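Local atomic coordinates of ABC-type phosphate transport system, periplasmic component (Lactobacillus brevis, PDB entry 4ECF), a protein that probably binds phosphate outside the cell membrane and delivers it to an ABC transporter for import into the cell. Residues G82-V87 with V173-V178. Sequence-based numbering, arbitrary orientation.
Sequences GITPIV and VAFSYV. With ACT (acetate ion), chain C.
Thr84 and Val173 form the antiparallel hydrogen-bonded pair of this contact, their backbones joined twice: Thr84 N donates to Val173 O at 2.9 Å in a nearly straight bond (175°), and Val173 N returns one to Thr84 O at 3.0 Å. A third bond, from Phe175 N to Gly82 O at 2.8 Å, carries the ladder past the end of strand 169-174 into a 3-10 turn; the donor here stands well above the carbonyl plane. Ala174 CA lies 3.3 Å from the same Gly82 O, a weaker CA-H...O contact that supplements the Phe175 N-H bond. Beyond the ladder, the Phe175 ring folds back over strand 73-87. Chi1 (-79°) sets CG beside the backbone N, and chi2 (12°) turns the ring, whose face then lies over Gly82 CA, 3.5 Å from the ring centroid and almost on the normal, in a CH-pi contact. Glycine permits this closeness, since a side chain at that position would run into the ring. An alanine in place of Phe175 would probably leave the Gly82 CA-H without its aromatic partner and open a gap beside Thr84 CB and the ring of Trp202, which meets Phe175 edge-to-face. On the face of the sheet that carries Thr84 and Val173, Thr84 CG2 meets Val178 CG2, from the loop after the turn, at 3.5 Å, the two side chains crossing at about a right angle, while Ile86 CG2 packs on Val173 CG1 at 3.7 Å. Backbone bonding thus fixes the register within one lobe of this periplasmic-binding-protein fold, and the Phe175 ring over Gly82 and the Val178 methyl against Thr84 pack the 3-10 turn after strand 169-174 onto strand 73-87.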
loop_
_atom_site.group_PDB
_atom_site.type_symbol
_atom_site.label_atom_id
_atom_site.label_comp_id
_atom_site.label_asym_id
_atom_site.label_seq_id
_atom_site.Cartn_x
_atom_site.Cartn_y
_atom_site.Cartn_z
ATOM N N GLY A 82 -1.469 -4.334 -4.488
ATOM C CA GLY A 82 -2.286 -5.244 -3.716
ATOM C C GLY A 82 -1.906 -5.192 -2.250
ATOM O O GLY A 82 -0.739 -4.917 -1.899
ATOM N N ILE A 83 -2.903 -5.388 -1.407
ATOM C CA ILE A 83 -2.728 -5.469 0.059
ATOM C C ILE A 83 -3.257 -6.816 0.531
ATOM O O ILE A 83 -4.363 -7.264 0.130
ATOM C CB ILE A 83 -3.460 -4.316 0.757
ATOM C CG1 ILE A 83 -2.821 -2.982 0.359
ATOM C CG2 ILE A 83 -3.501 -4.512 2.307
ATOM C CD1 ILE A 83 -3.776 -1.825 0.522
ATOM N N THR A 84 -2.486 -7.447 1.407
ATOM C CA THR A 84 -2.838 -8.772 1.919
ATOM C C THR A 84 -2.707 -8.847 3.447
ATOM O O THR A 84 -1.802 -8.255 4.029
ATOM C CB THR A 84 -2.004 -9.882 1.299
ATOM O OG1 THR A 84 -2.463 -11.162 1.778
ATOM C CG2 THR A 84 -0.532 -9.762 1.606
ATOM N N PRO A 85 -3.648 -9.536 4.090
ATOM C CA PRO A 85 -3.373 -9.917 5.488
ATOM C C PRO A 85 -2.151 -10.813 5.541
ATOM O O PRO A 85 -1.853 -11.571 4.594
ATOM C CB PRO A 85 -4.607 -10.709 5.909
ATOM C CG PRO A 85 -5.575 -10.662 4.796
ATOM C CD PRO A 85 -4.861 -10.193 3.572
ATOM N N ILE A 86 -1.385 -10.664 6.629
ATOM C CA ILE A 86 -0.264 -11.516 6.915
ATOM C C ILE A 86 -0.343 -11.989 8.342
ATOM O O ILE A 86 -0.828 -11.288 9.209
ATOM C CB ILE A 86 1.110 -10.805 6.695
ATOM C CG1 ILE A 86 1.211 -9.463 7.442
ATOM C CG2 ILE A 86 1.376 -10.575 5.182
ATOM C CD1 ILE A 86 2.649 -8.983 7.633
ATOM N N VAL A 87 0.100 -13.218 8.569
ATOM C CA VAL A 87 0.098 -13.795 9.894
ATOM C C VAL A 87 1.442 -14.397 10.243
ATOM O O VAL A 87 2.243 -14.723 9.387
ATOM C CB VAL A 87 -0.995 -14.868 10.060
ATOM C CG1 VAL A 87 -2.389 -14.283 9.837
ATOM C CG2 VAL A 87 -0.739 -16.060 9.147
ATOM N N VAL A 173 -0.323 -5.819 4.865
ATOM C CA VAL A 173 0.802 -5.208 4.213
ATOM C C VAL A 173 0.670 -5.315 2.708
ATOM O O VAL A 173 0.009 -6.219 2.175
ATOM C CB VAL A 173 2.150 -5.827 4.679
ATOM C CG1 VAL A 173 2.424 -7.189 4.015
ATOM C CG2 VAL A 173 3.265 -4.807 4.589
ATOM N N ALA A 174 1.255 -4.337 2.049
ATOM C CA ALA A 174 1.339 -4.346 0.568
ATOM C C ALA A 174 2.040 -5.627 0.067
ATOM O O ALA A 174 2.974 -6.107 0.676
ATOM C CB ALA A 174 2.084 -3.089 0.094
ATOM N N PHE A 175 1.615 -6.148 -1.102
ATOM C CA PHE A 175 2.156 -7.382 -1.669
ATOM C C PHE A 175 3.714 -7.505 -1.731
ATOM O O PHE A 175 4.279 -8.557 -1.368
ATOM C CB PHE A 175 1.617 -7.578 -3.108
ATOM C CG PHE A 175 0.199 -8.113 -3.223
ATOM C CD1 PHE A 175 -0.688 -8.191 -2.156
ATOM C CD2 PHE A 175 -0.284 -8.456 -4.475
ATOM C CE1 PHE A 175 -1.980 -8.665 -2.340
ATOM C CE2 PHE A 175 -1.578 -8.948 -4.647
ATOM C CZ PHE A 175 -2.417 -9.023 -3.591
ATOM N N SER A 176 4.384 -6.436 -2.079
ATOM C CA SER A 176 5.870 -6.513 -2.179
ATOM C C SER A 176 6.571 -6.895 -0.871
ATOM O O SER A 176 7.667 -7.517 -0.868
ATOM C CB SER A 176 6.461 -5.196 -2.619
ATOM O OG SER A 176 6.783 -4.407 -1.494
ATOM N N TYR A 177 5.956 -6.508 0.248
ATOM C CA TYR A 177 6.588 -6.761 1.509
ATOM C C TYR A 177 6.477 -8.213 1.929
ATOM O O TYR A 177 7.146 -8.634 2.854
ATOM C CB TYR A 177 5.999 -5.860 2.611
ATOM C CG TYR A 177 6.488 -4.412 2.582
ATOM C CD1 TYR A 177 5.942 -3.466 1.702
ATOM C CD2 TYR A 177 7.542 -4.002 3.405
ATOM C CE1 TYR A 177 6.421 -2.175 1.643
ATOM C CE2 TYR A 177 8.015 -2.700 3.366
ATOM C CZ TYR A 177 7.476 -1.779 2.474
ATOM O OH TYR A 177 7.955 -0.484 2.521
ATOM N N VAL A 178 5.599 -8.990 1.291
ATOM C CA VAL A 178 5.462 -10.374 1.698
ATOM C C VAL A 178 6.761 -11.136 1.381
ATOM O O VAL A 178 7.266 -11.018 0.269
ATOM C CB VAL A 178 4.245 -11.066 1.011
ATOM C CG1 VAL A 178 4.221 -12.545 1.369
ATOM C CG2 VAL A 178 2.933 -10.363 1.406
HETATM C C ACT C . 10.412 -4.567 0.715
HETATM O O ACT C . 10.427 -5.784 1.001
HETATM O OXT ACT C . 9.652 -4.144 -0.177
HETATM C CH3 ACT C . 11.313 -3.624 1.466
#